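Local coordinates for protein probable porin (Pseudomonas aeruginosa, PDB 4FSP) that probably acts as an outer-membrane porin, a beta-barrel channel through which small solutes would cross the outer membrane, at residues 17-22 with 56-61; 74-79 with 107-112; 163-168 with 197-202. All coordinates share one frame; numbering follows the deposited sequence.

Contact 1. Residues 17-22 with 56-61; sequences EGFLED and FDYRSG. With C8E ((hydroxyethyloxy)tri(ethyloxy)octane), chain B.
The Phe-19 ring carries Ser-60 on one face. Ser-60 CB lies over its centre, 3.6 Å from the centroid of the Phe-19 ring, and makes a CH-pi contact. Ser-60 OG is over the same face, shifted toward CE2. Tyr-58 meets the Phe-19 ring with its hydroxyl alone: Tyr-58 OH approaches Phe-19 CE1 obliquely at 3.6 Å, and the two side chains cross at about a right angle. The Tyr-58 ring is itself sandwiched. Ser-60 N sits over one face, offset toward the rim. The alkyl tail of a bound detergent covers the opposite face, with its C1 over the centre. The Tyr-58 hydroxyl is hydrogen-bonded to Ser-23 OG.

Ser-60 OG stands between its own backbone N and carbonyl carbon (chi1 79°). Ser-60 OG donates to Gly-61 O at 2.6 Å, on an in-plane lone pair, and takes a bond from Leu-71 N. These two bonds probably restrict the rotation of OG, over the face of the Phe-19 ring.

Backbone contacts complete the join. Gly-61 N donates to Phe-19 O at 2.9 Å; Ser-23 OG bonds to the same oxygen. Gly-18 O faces Gly-61 CA at 3.3 Å and also accepts from Asp-22 N. Gly-61 has no side chain, which lets the turn at 18-22 come this close. A water is hydrogen-bonded to both Asp-22 O and Arg-59 O, though other acceptors compete for its two protons.

Residues 17-22 form the loop just before strand 24-38. Residues 56-61 span the last part of strand 47-59 and the residues after it, probably near the periplasmic rim. Strand 24-38 flanks residues 56-59 on one side through Arg-24 and Ser-26, and strand 67-80 on the other through Leu-73 and Gly-75.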
loop_
_atom_site.group_PDB
_atom_site.type_symbol
_atom_site.label_atom_id
_atom_site.label_comp_id
_atom_site.label_asym_id
_atom_site.label_seq_id
_atom_site.Cartn_x
_atom_site.Cartn_y
_atom_site.Cartn_z
ATOM N N GLU A 17 3.096 -33.832 -7.853
ATOM C CA GLU A 17 2.961 -33.589 -6.418
ATOM C C GLU A 17 4.026 -32.579 -6.018
ATOM O O GLU A 17 5.204 -32.917 -5.868
ATOM C CB GLU A 17 3.060 -34.897 -5.612
ATOM C CG GLU A 17 2.979 -34.693 -4.121
ATOM C CD GLU A 17 1.876 -33.722 -3.725
ATOM O OE1 GLU A 17 2.172 -32.695 -3.078
ATOM O OE2 GLU A 17 0.702 -33.988 -4.041
ATOM N N GLY A 18 3.611 -31.324 -5.864
ATOM C CA GLY A 18 4.568 -30.233 -5.725
ATOM C C GLY A 18 4.624 -29.463 -4.415
ATOM O O GLY A 18 5.445 -28.555 -4.289
ATOM N N PHE A 19 3.773 -29.812 -3.449
ATOM C CA PHE A 19 3.724 -29.102 -2.169
ATOM C C PHE A 19 5.110 -28.963 -1.521
ATOM O O PHE A 19 5.579 -27.851 -1.245
ATOM C CB PHE A 19 2.793 -29.841 -1.207
ATOM C CG PHE A 19 2.486 -29.084 0.060
ATOM C CD1 PHE A 19 3.429 -28.971 1.080
ATOM C CD2 PHE A 19 1.235 -28.504 0.246
ATOM C CE1 PHE A 19 3.128 -28.268 2.258
ATOM C CE2 PHE A 19 0.923 -27.809 1.422
ATOM C CZ PHE A 19 1.863 -27.694 2.429
ATOM N N LEU A 20 5.755 -30.093 -1.259
ATOM C CA LEU A 20 7.091 -30.045 -0.701
ATOM C C LEU A 20 8.152 -29.661 -1.738
ATOM O O LEU A 20 9.002 -28.807 -1.466
ATOM C CB LEU A 20 7.440 -31.380 -0.030
ATOM C CG LEU A 20 6.569 -31.739 1.186
ATOM C CD1 LEU A 20 6.913 -33.137 1.709
ATOM C CD2 LEU A 20 6.718 -30.690 2.298
ATOM N N GLU A 21 8.101 -30.278 -2.921
ATOM C CA GLU A 21 9.149 -30.090 -3.936
ATOM C C GLU A 21 9.312 -28.635 -4.374
ATOM O O GLU A 21 10.429 -28.158 -4.543
ATOM C CB GLU A 21 8.888 -30.973 -5.166
ATOM C CG GLU A 21 9.853 -30.729 -6.324
ATOM C CD GLU A 21 11.281 -31.098 -5.967
ATOM O OE1 GLU A 21 11.481 -31.955 -5.086
ATOM O OE2 GLU A 21 12.214 -30.542 -6.573
ATOM N N ASP A 22 8.205 -27.924 -4.542
ATOM C CA ASP A 22 8.282 -26.537 -4.973
ATOM C C ASP A 22 8.260 -25.551 -3.805
ATOM O O ASP A 22 8.144 -24.334 -4.009
ATOM C CB ASP A 22 7.148 -26.230 -5.963
ATOM C CG ASP A 22 7.143 -27.184 -7.141
ATOM O OD1 ASP A 22 8.242 -27.628 -7.536
ATOM O OD2 ASP A 22 6.055 -27.493 -7.662
ATOM N N PHE A 56 10.204 -14.838 8.775
ATOM C CA PHE A 56 10.263 -16.115 8.073
ATOM C C PHE A 56 9.093 -16.213 7.094
ATOM O O PHE A 56 7.924 -16.245 7.498
ATOM C CB PHE A 56 10.207 -17.248 9.096
ATOM C CG PHE A 56 10.156 -18.628 8.496
ATOM C CD1 PHE A 56 11.297 -19.213 7.971
ATOM C CD2 PHE A 56 8.973 -19.360 8.506
ATOM C CE1 PHE A 56 11.254 -20.502 7.435
ATOM C CE2 PHE A 56 8.924 -20.650 7.981
ATOM C CZ PHE A 56 10.066 -21.219 7.442
ATOM N N ASP A 57 9.404 -16.256 5.803
ATOM C CA ASP A 57 8.363 -16.271 4.778
ATOM C C ASP A 57 8.437 -17.572 3.999
ATOM O O ASP A 57 9.332 -17.761 3.181
ATOM C CB ASP A 57 8.519 -15.076 3.835
ATOM C CG ASP A 57 7.370 -14.947 2.839
ATOM O OD1 ASP A 57 6.638 -15.931 2.622
ATOM O OD2 ASP A 57 7.207 -13.855 2.249
ATOM N N TYR A 58 7.471 -18.450 4.251
ATOM C CA TYR A 58 7.414 -19.765 3.623
ATOM C C TYR A 58 6.247 -19.877 2.644
ATOM O O TYR A 58 5.124 -19.486 2.961
ATOM C CB TYR A 58 7.257 -20.839 4.700
ATOM C CG TYR A 58 6.877 -22.189 4.150
ATOM C CD1 TYR A 58 7.834 -23.018 3.579
ATOM C CD2 TYR A 58 5.567 -22.644 4.207
ATOM C CE1 TYR A 58 7.497 -24.274 3.072
ATOM C CE2 TYR A 58 5.214 -23.897 3.689
ATOM C CZ TYR A 58 6.185 -24.707 3.131
ATOM O OH TYR A 58 5.849 -25.954 2.630
ATOM N N ARG A 59 6.512 -20.445 1.471
ATOM C CA ARG A 59 5.487 -20.647 0.446
ATOM C C ARG A 59 5.589 -22.076 -0.086
ATOM O O ARG A 59 6.580 -22.427 -0.735
ATOM C CB ARG A 59 5.703 -19.678 -0.727
ATOM C CG ARG A 59 5.801 -18.198 -0.359
ATOM C CD ARG A 59 4.437 -17.591 -0.140
ATOM N NE ARG A 59 4.510 -16.223 0.370
ATOM C CZ ARG A 59 4.264 -15.131 -0.351
ATOM N NH1 ARG A 59 3.919 -15.234 -1.629
ATOM N NH2 ARG A 59 4.359 -13.933 0.214
ATOM N N SER A 60 4.576 -22.899 0.175
ATOM C CA SER A 60 4.595 -24.273 -0.319
ATOM C C SER A 60 4.307 -24.255 -1.810
ATOM O O SER A 60 3.869 -23.240 -2.348
ATOM C CB SER A 60 3.517 -25.108 0.359
ATOM O OG SER A 60 2.246 -24.846 -0.249
ATOM N N GLY A 61 4.560 -25.378 -2.474
ATOM C CA GLY A 61 4.008 -25.616 -3.798
ATOM C C GLY A 61 2.579 -26.139 -3.655
ATOM O O GLY A 61 1.928 -25.904 -2.636
HETATM C C1 C8E B . 7.705 -25.186 7.238
HETATM C C2 C8E B . 7.805 -26.499 6.469
HETATM C C3 C8E B . 9.018 -26.518 5.546
HETATM C C4 C8E B . 8.819 -27.476 4.376
HETATM C C5 C8E B . 10.071 -28.292 4.072
HETATM C C6 C8E B . 10.176 -28.665 2.590
HETATM C C7 C8E B . 11.567 -29.196 2.247
HETATM C C8 C8E B . 11.647 -29.813 0.855
HETATM O O9 C8E B . 11.986 -28.849 -0.122
HETATM C C10 C8E B . 13.285 -29.026 -0.640
HETATM C C11 C8E B . 13.258 -28.927 -2.161
HETATM O O12 C8E B . 13.511 -27.598 -2.542
HETATM C C13 C8E B . 14.897 -27.383 -2.675
HETATM O O HOH W 1 6.427 -22.154 -3.730
#

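Contact 2. Residues 74-79 with 107-112; sequences LGKLGV and RLDATA. With C8E ((hydroxyethyloxy)tri(ethyloxy)octane), chain H.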
loop_
_atom_site.group_PDB
_atom_site.type_symbol
_atom_site.label_atom_id
_atom_site.label_comp_id
_atom_site.label_asym_id
_atom_site.label_seq_id
_atom_site.Cartn_x
_atom_site.Cartn_y
_atom_site.Cartn_z
ATOM N N LEU A 74 3.782 -17.134 7.553
ATOM C CA LEU A 74 4.545 -15.949 7.907
ATOM C C LEU A 74 4.925 -15.993 9.385
ATOM O O LEU A 74 4.063 -15.904 10.265
ATOM C CB LEU A 74 3.744 -14.682 7.614
ATOM C CG LEU A 74 3.898 -14.011 6.244
ATOM C CD1 LEU A 74 3.070 -12.722 6.173
ATOM C CD2 LEU A 74 5.360 -13.721 5.929
ATOM N N GLY A 75 6.215 -16.144 9.656
ATOM C CA GLY A 75 6.707 -16.100 11.019
ATOM C C GLY A 75 7.380 -14.764 11.261
ATOM O O GLY A 75 8.321 -14.390 10.545
ATOM N N LYS A 76 6.892 -14.030 12.255
ATOM C CA LYS A 76 7.448 -12.718 12.558
ATOM C C LYS A 76 7.939 -12.637 13.999
ATOM O O LYS A 76 7.238 -13.037 14.934
ATOM C CB LYS A 76 6.410 -11.625 12.289
ATOM C CG LYS A 76 5.850 -11.673 10.875
ATOM C CD LYS A 76 4.394 -11.238 10.815
ATOM C CE LYS A 76 4.248 -9.760 11.077
ATOM N NZ LYS A 76 2.853 -9.330 10.790
ATOM N N LEU A 77 9.152 -12.129 14.169
ATOM C CA LEU A 77 9.651 -11.793 15.494
ATOM C C LEU A 77 10.098 -10.327 15.529
ATOM O O LEU A 77 10.844 -9.871 14.656
ATOM C CB LEU A 77 10.796 -12.725 15.901
ATOM C CG LEU A 77 11.347 -12.513 17.314
ATOM C CD1 LEU A 77 10.281 -12.830 18.353
ATOM C CD2 LEU A 77 12.593 -13.360 17.549
ATOM N N GLY A 78 9.618 -9.591 16.526
ATOM C CA GLY A 78 9.986 -8.195 16.694
ATOM C C GLY A 78 10.485 -7.894 18.100
ATOM O O GLY A 78 9.860 -8.287 19.090
ATOM N N VAL A 79 11.614 -7.196 18.189
ATOM C CA VAL A 79 12.200 -6.853 19.478
ATOM C C VAL A 79 12.537 -5.367 19.537
ATOM O O VAL A 79 13.248 -4.857 18.670
ATOM C CB VAL A 79 13.467 -7.681 19.744
ATOM C CG1 VAL A 79 14.283 -7.828 18.472
ATOM C CG2 VAL A 79 14.291 -7.045 20.844
ATOM N N ARG A 107 4.714 -13.655 16.127
ATOM C CA ARG A 107 3.484 -14.015 15.460
ATOM C C ARG A 107 3.648 -15.022 14.323
ATOM O O ARG A 107 4.631 -14.991 13.573
ATOM C CB ARG A 107 2.809 -12.744 14.952
ATOM C CG ARG A 107 1.312 -12.825 15.002
ATOM C CD ARG A 107 0.682 -11.455 15.037
ATOM N NE ARG A 107 -0.721 -11.564 14.673
ATOM C CZ ARG A 107 -1.141 -11.614 13.415
ATOM N NH1 ARG A 107 -0.259 -11.536 12.428
ATOM N NH2 ARG A 107 -2.435 -11.721 13.144
ATOM N N LEU A 108 2.658 -15.895 14.184
ATOM C CA LEU A 108 2.661 -16.879 13.115
ATOM C C LEU A 108 1.361 -16.772 12.330
ATOM O O LEU A 108 0.284 -16.958 12.890
ATOM C CB LEU A 108 2.794 -18.283 13.706
ATOM C CG LEU A 108 3.809 -19.219 13.047
ATOM C CD1 LEU A 108 3.621 -20.651 13.547
ATOM C CD2 LEU A 108 3.694 -19.150 11.534
ATOM N N ASP A 109 1.449 -16.464 11.041
ATOM C CA ASP A 109 0.234 -16.406 10.217
ATOM C C ASP A 109 0.220 -17.444 9.107
ATOM O O ASP A 109 1.127 -17.489 8.273
ATOM C CB ASP A 109 0.038 -15.021 9.619
ATOM C CG ASP A 109 -0.382 -14.006 10.650
ATOM O OD1 ASP A 109 -1.502 -14.134 11.176
ATOM O OD2 ASP A 109 0.400 -13.073 10.934
ATOM N N ALA A 110 -0.826 -18.264 9.106
ATOM C CA ALA A 110 -0.978 -19.334 8.137
ATOM C C ALA A 110 -1.992 -18.939 7.079
ATOM O O ALA A 110 -2.962 -18.237 7.361
ATOM C CB ALA A 110 -1.425 -20.620 8.823
ATOM N N THR A 111 -1.779 -19.421 5.862
ATOM C CA THR A 111 -2.721 -19.187 4.785
ATOM C C THR A 111 -2.873 -20.464 3.969
ATOM O O THR A 111 -1.897 -20.961 3.400
ATOM C CB THR A 111 -2.239 -18.036 3.864
ATOM O OG1 THR A 111 -1.961 -16.871 4.654
ATOM C CG2 THR A 111 -3.298 -17.698 2.800
ATOM N N ALA A 112 -4.083 -21.016 3.940
ATOM C CA ALA A 112 -4.378 -22.097 3.016
ATOM C C ALA A 112 -4.588 -21.496 1.621
ATOM O O ALA A 112 -5.176 -20.403 1.462
ATOM C CB ALA A 112 -5.615 -22.869 3.456
HETATM C C2 C8E H . 1.896 -17.141 20.738
HETATM C C3 C8E H . 2.950 -16.608 19.778
HETATM C C4 C8E H . 3.041 -17.498 18.550
HETATM C C5 C8E H . 4.479 -17.919 18.279
HETATM C C6 C8E H . 5.066 -17.109 17.129
HETATM C C7 C8E H . 6.423 -17.654 16.686
HETATM C C8 C8E H . 6.801 -17.147 15.298
HETATM O O9 C8E H . 8.100 -16.592 15.309
HETATM C C10 C8E H . 8.862 -16.967 14.186
HETATM C C11 C8E H . 9.980 -15.951 13.973
HETATM O O12 C8E H . 10.917 -16.544 13.105
HETATM C C13 C8E H . 11.934 -15.688 12.643
HETATM C C14 C8E H . 13.125 -16.579 12.301
#
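Lys-76 and Arg-107 are cross-strand neighbours on one face, side by side and pointing the same way. The lysine puts CG beside its backbone N, anti to the carbonyl carbon (chi1 -55°), and then bends twice before reaching NZ. The arginine chain is extended from CG to NE. Lys-76 NZ and Arg-107 NH1 are 4.2 Å apart, a pair of like charges. Asp-109 is on the same face and may offset some of this charge. Its OD2 is modelled too close to Arg-107 NH1, so the exact position of both and the detail of that salt bridge are doubtful. Asp-109 OD1 has a weak hydrogen bond to Gln-146. Leu-74 pairs with Asp-109 on this face, Leu-74 CB and Asp-109 CB 4.2 Å apart.

On the other face Leu-108 leans across the strand boundary. Leu-108 CD2 comes to 3.5 Å from Leu-74 O, beside Gly-75, which has no side chain. A detergent molecule packs against this face; detergent C10 is 3.9 Å from Gly-75 CA and detergent C11 3.8 Å from Leu-77 CB.

The N-to-C axes of the two short strand segments are 167° apart, close to antiparallel. Leu-74 with Asp-109 and Lys-76 with Arg-107 are hydrogen-bonded pairs, with two bonds each. Lys-76 N donates to Arg-107 O at 2.8 Å and nearly straight. Gly-75 with Leu-108 is the non-hydrogen-bonded pair between them.

This is the wall of a transmembrane beta-barrel. Leu-77, Leu-108 and the detergent mark a side that probably faces lipid. Lys-76, Arg-107 and Asp-109, beside Leu-74, probably face the lumen. The two bases recall the basic ladder of OprD-family channels, though their membership is not established.

Contact 3. Residues 163-168 with 197-202; sequences GRLTEV and FDLAGL. With C8E ((hydroxyethyloxy)tri(ethyloxy)octane), chain G.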
loop_
_atom_site.group_PDB
_atom_site.type_symbol
_atom_site.label_atom_id
_atom_site.label_comp_id
_atom_site.label_asym_id
_atom_site.label_seq_id
_atom_site.Cartn_x
_atom_site.Cartn_y
_atom_site.Cartn_z
ATOM N N GLY A 163 -13.651 -10.886 -1.938
ATOM C CA GLY A 163 -13.060 -11.198 -0.647
ATOM C C GLY A 163 -13.873 -10.761 0.557
ATOM O O GLY A 163 -14.775 -9.919 0.449
ATOM N N ARG A 164 -13.552 -11.340 1.710
ATOM C CA ARG A 164 -14.147 -10.910 2.968
ATOM C C ARG A 164 -13.131 -11.044 4.087
ATOM O O ARG A 164 -12.537 -12.111 4.269
ATOM C CB ARG A 164 -15.421 -11.700 3.282
ATOM C CG ARG A 164 -15.979 -11.438 4.690
ATOM C CD ARG A 164 -17.325 -12.124 4.919
ATOM N NE ARG A 164 -18.432 -11.180 4.783
ATOM C CZ ARG A 164 -19.580 -11.259 5.451
ATOM N NH1 ARG A 164 -19.794 -12.250 6.304
ATOM N NH2 ARG A 164 -20.517 -10.341 5.261
ATOM N N LEU A 165 -12.922 -9.950 4.818
ATOM C CA LEU A 165 -11.955 -9.921 5.907
ATOM C C LEU A 165 -12.702 -9.773 7.225
ATOM O O LEU A 165 -13.778 -9.173 7.268
ATOM C CB LEU A 165 -11.003 -8.752 5.735
ATOM C CG LEU A 165 -10.465 -8.615 4.319
ATOM C CD1 LEU A 165 -9.592 -7.390 4.224
ATOM C CD2 LEU A 165 -9.689 -9.866 3.957
ATOM N N THR A 166 -12.141 -10.327 8.295
ATOM C CA THR A 166 -12.837 -10.339 9.583
ATOM C C THR A 166 -12.005 -9.861 10.767
ATOM O O THR A 166 -12.557 -9.664 11.846
ATOM C CB THR A 166 -13.336 -11.737 9.942
ATOM O OG1 THR A 166 -12.206 -12.582 10.181
ATOM C CG2 THR A 166 -14.183 -12.314 8.820
ATOM N N GLU A 167 -10.693 -9.689 10.574
ATOM C CA GLU A 167 -9.772 -9.340 11.674
ATOM C C GLU A 167 -8.490 -8.681 11.175
ATOM O O GLU A 167 -8.065 -8.918 10.043
ATOM C CB GLU A 167 -9.374 -10.593 12.480
ATOM C CG GLU A 167 -10.433 -11.142 13.433
ATOM C CD GLU A 167 -9.992 -12.417 14.131
ATOM O OE1 GLU A 167 -9.294 -13.233 13.497
ATOM O OE2 GLU A 167 -10.341 -12.606 15.316
ATOM N N VAL A 168 -7.875 -7.866 12.034
ATOM C CA VAL A 168 -6.547 -7.295 11.784
ATOM C C VAL A 168 -5.565 -7.694 12.893
ATOM O O VAL A 168 -5.958 -7.878 14.045
ATOM C CB VAL A 168 -6.561 -5.749 11.762
ATOM C CG1 VAL A 168 -5.798 -5.226 10.552
ATOM C CG2 VAL A 168 -7.982 -5.203 11.822
ATOM N N PHE A 197 -15.296 -6.840 6.384
ATOM C CA PHE A 197 -14.993 -5.940 5.290
ATOM C C PHE A 197 -15.141 -6.735 4.001
ATOM O O PHE A 197 -14.447 -7.729 3.805
ATOM C CB PHE A 197 -13.569 -5.394 5.404
ATOM C CG PHE A 197 -13.234 -4.367 4.349
ATOM C CD1 PHE A 197 -13.602 -3.036 4.513
ATOM C CD2 PHE A 197 -12.559 -4.731 3.194
ATOM C CE1 PHE A 197 -13.307 -2.079 3.543
ATOM C CE2 PHE A 197 -12.254 -3.783 2.224
ATOM C CZ PHE A 197 -12.630 -2.454 2.395
ATOM N N ASP A 198 -16.036 -6.303 3.121
ATOM C CA ASP A 198 -16.264 -7.017 1.876
ATOM C C ASP A 198 -15.526 -6.351 0.747
ATOM O O ASP A 198 -15.346 -5.134 0.748
ATOM C CB ASP A 198 -17.753 -7.057 1.583
ATOM C CG ASP A 198 -18.531 -7.660 2.724
ATOM O OD1 ASP A 198 -18.132 -8.743 3.188
ATOM O OD2 ASP A 198 -19.511 -7.044 3.183
ATOM N N LEU A 199 -15.083 -7.146 -0.218
ATOM C CA LEU A 199 -14.446 -6.567 -1.390
ATOM C C LEU A 199 -14.739 -7.345 -2.663
ATOM O O LEU A 199 -14.946 -8.552 -2.637
ATOM C CB LEU A 199 -12.940 -6.404 -1.172
ATOM C CG LEU A 199 -12.158 -7.691 -0.922
ATOM C CD1 LEU A 199 -11.546 -8.177 -2.229
ATOM C CD2 LEU A 199 -11.074 -7.495 0.174
ATOM N N ALA A 200 -14.741 -6.632 -3.781
ATOM C CA ALA A 200 -14.943 -7.245 -5.077
ATOM C C ALA A 200 -14.317 -6.318 -6.088
ATOM O O ALA A 200 -14.362 -5.097 -5.934
ATOM C CB ALA A 200 -16.426 -7.406 -5.370
ATOM N N GLY A 201 -13.735 -6.890 -7.132
ATOM C CA GLY A 201 -13.137 -6.053 -8.132
ATOM C C GLY A 201 -12.900 -6.724 -9.463
ATOM O O GLY A 201 -13.102 -7.936 -9.641
ATOM N N LEU A 202 -12.413 -5.903 -10.383
ATOM C CA LEU A 202 -12.198 -6.275 -11.759
ATOM C C LEU A 202 -11.061 -5.386 -12.279
ATOM O O LEU A 202 -11.034 -4.177 -12.027
ATOM C CB LEU A 202 -13.509 -6.041 -12.514
ATOM C CG LEU A 202 -13.660 -6.170 -14.024
ATOM C CD1 LEU A 202 -15.146 -6.341 -14.354
ATOM C CD2 LEU A 202 -13.131 -4.937 -14.721
HETATM C C1 C8E G . -24.538 -1.354 1.191
HETATM C C2 C8E G . -25.311 -2.405 0.415
HETATM C C3 C8E G . -25.400 -1.971 -1.036
HETATM C C4 C8E G . -24.945 -3.109 -1.933
HETATM C C5 C8E G . -23.891 -2.610 -2.907
HETATM C C6 C8E G . -23.076 -3.769 -3.456
HETATM C C7 C8E G . -22.425 -3.364 -4.772
HETATM C C8 C8E G . -21.254 -4.273 -5.092
HETATM O O9 C8E G . -21.212 -4.584 -6.471
HETATM C C10 C8E G . -19.890 -4.597 -6.969
HETATM C C11 C8E G . -19.755 -5.627 -8.085
HETATM O O12 C8E G . -18.452 -5.577 -8.621
HETATM C C13 C8E G . -18.228 -6.564 -9.605
HETATM C C14 C8E G . -16.738 -6.874 -9.720
#
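Arg-164 and Asp-198 form a salt bridge on one face of the strand pair. Arg-164 NE donates to Asp-198 OD1 at 2.9 Å, almost straight (169°). The carboxylate oxygen lies at the guanidinium edge, in its plane, and is met nearly along its C-O axis. The two flat groups are nearly coplanar. Glu-220 takes a second salt bridge from Arg-164 NH2, so one guanidinium serves two acids. It probably eases the repulsion between Glu-220 and Asp-198.

Apolar contacts occupy the opposite face. Leu-165 CD1 touches Phe-197 CD2 at 4.1 Å and is 4.3 Å from Leu-199 CD2. Leu-199 folds over the backbone of Gly-163, which has no side chain. Leu-199 CG sits between its own backbone N and carbonyl carbon (chi1 62°), and Leu-199 CD1 reaches 3.4 Å from Gly-163 N.

Four backbone hydrogen bonds join the strands, two in each of the pairs Gly-163 with Leu-199 and Leu-165 with Phe-197.

Strands 158-168 and 193-205 are antiparallel neighbours in the barrel wall. Leu-165 meets Leu-126 and Ile-133, Leu-199 meets Leu-130, and Phe-197 meets Leu-296, all in loops. Strand 210-219 continues the wall beyond Asp-198, bonded through Glu-218.

The three contacts follow one another along the chain, each closing before the next opens. Contacts 1 and 2 have centres 16 Å apart and touch. Strands 47-59 and 67-80 are neighbours in the wall, and Phe-56 N probably donates to Gly-75 O. Contact 2 then pairs strand 67-80 with 105-116. Strands 119-123 and 148-152 come next in the pairing before contact 3, whose centre is 21 Å from that of contact 2 and 26 Å from that of contact 1. Contacts 2 and 3 do not touch; their nearest atoms are about 5 Å apart. Together they sample the first part of the barrel wall, from the loop before strand 24-38 to strand 193-205, in the scaffold of the probable channel.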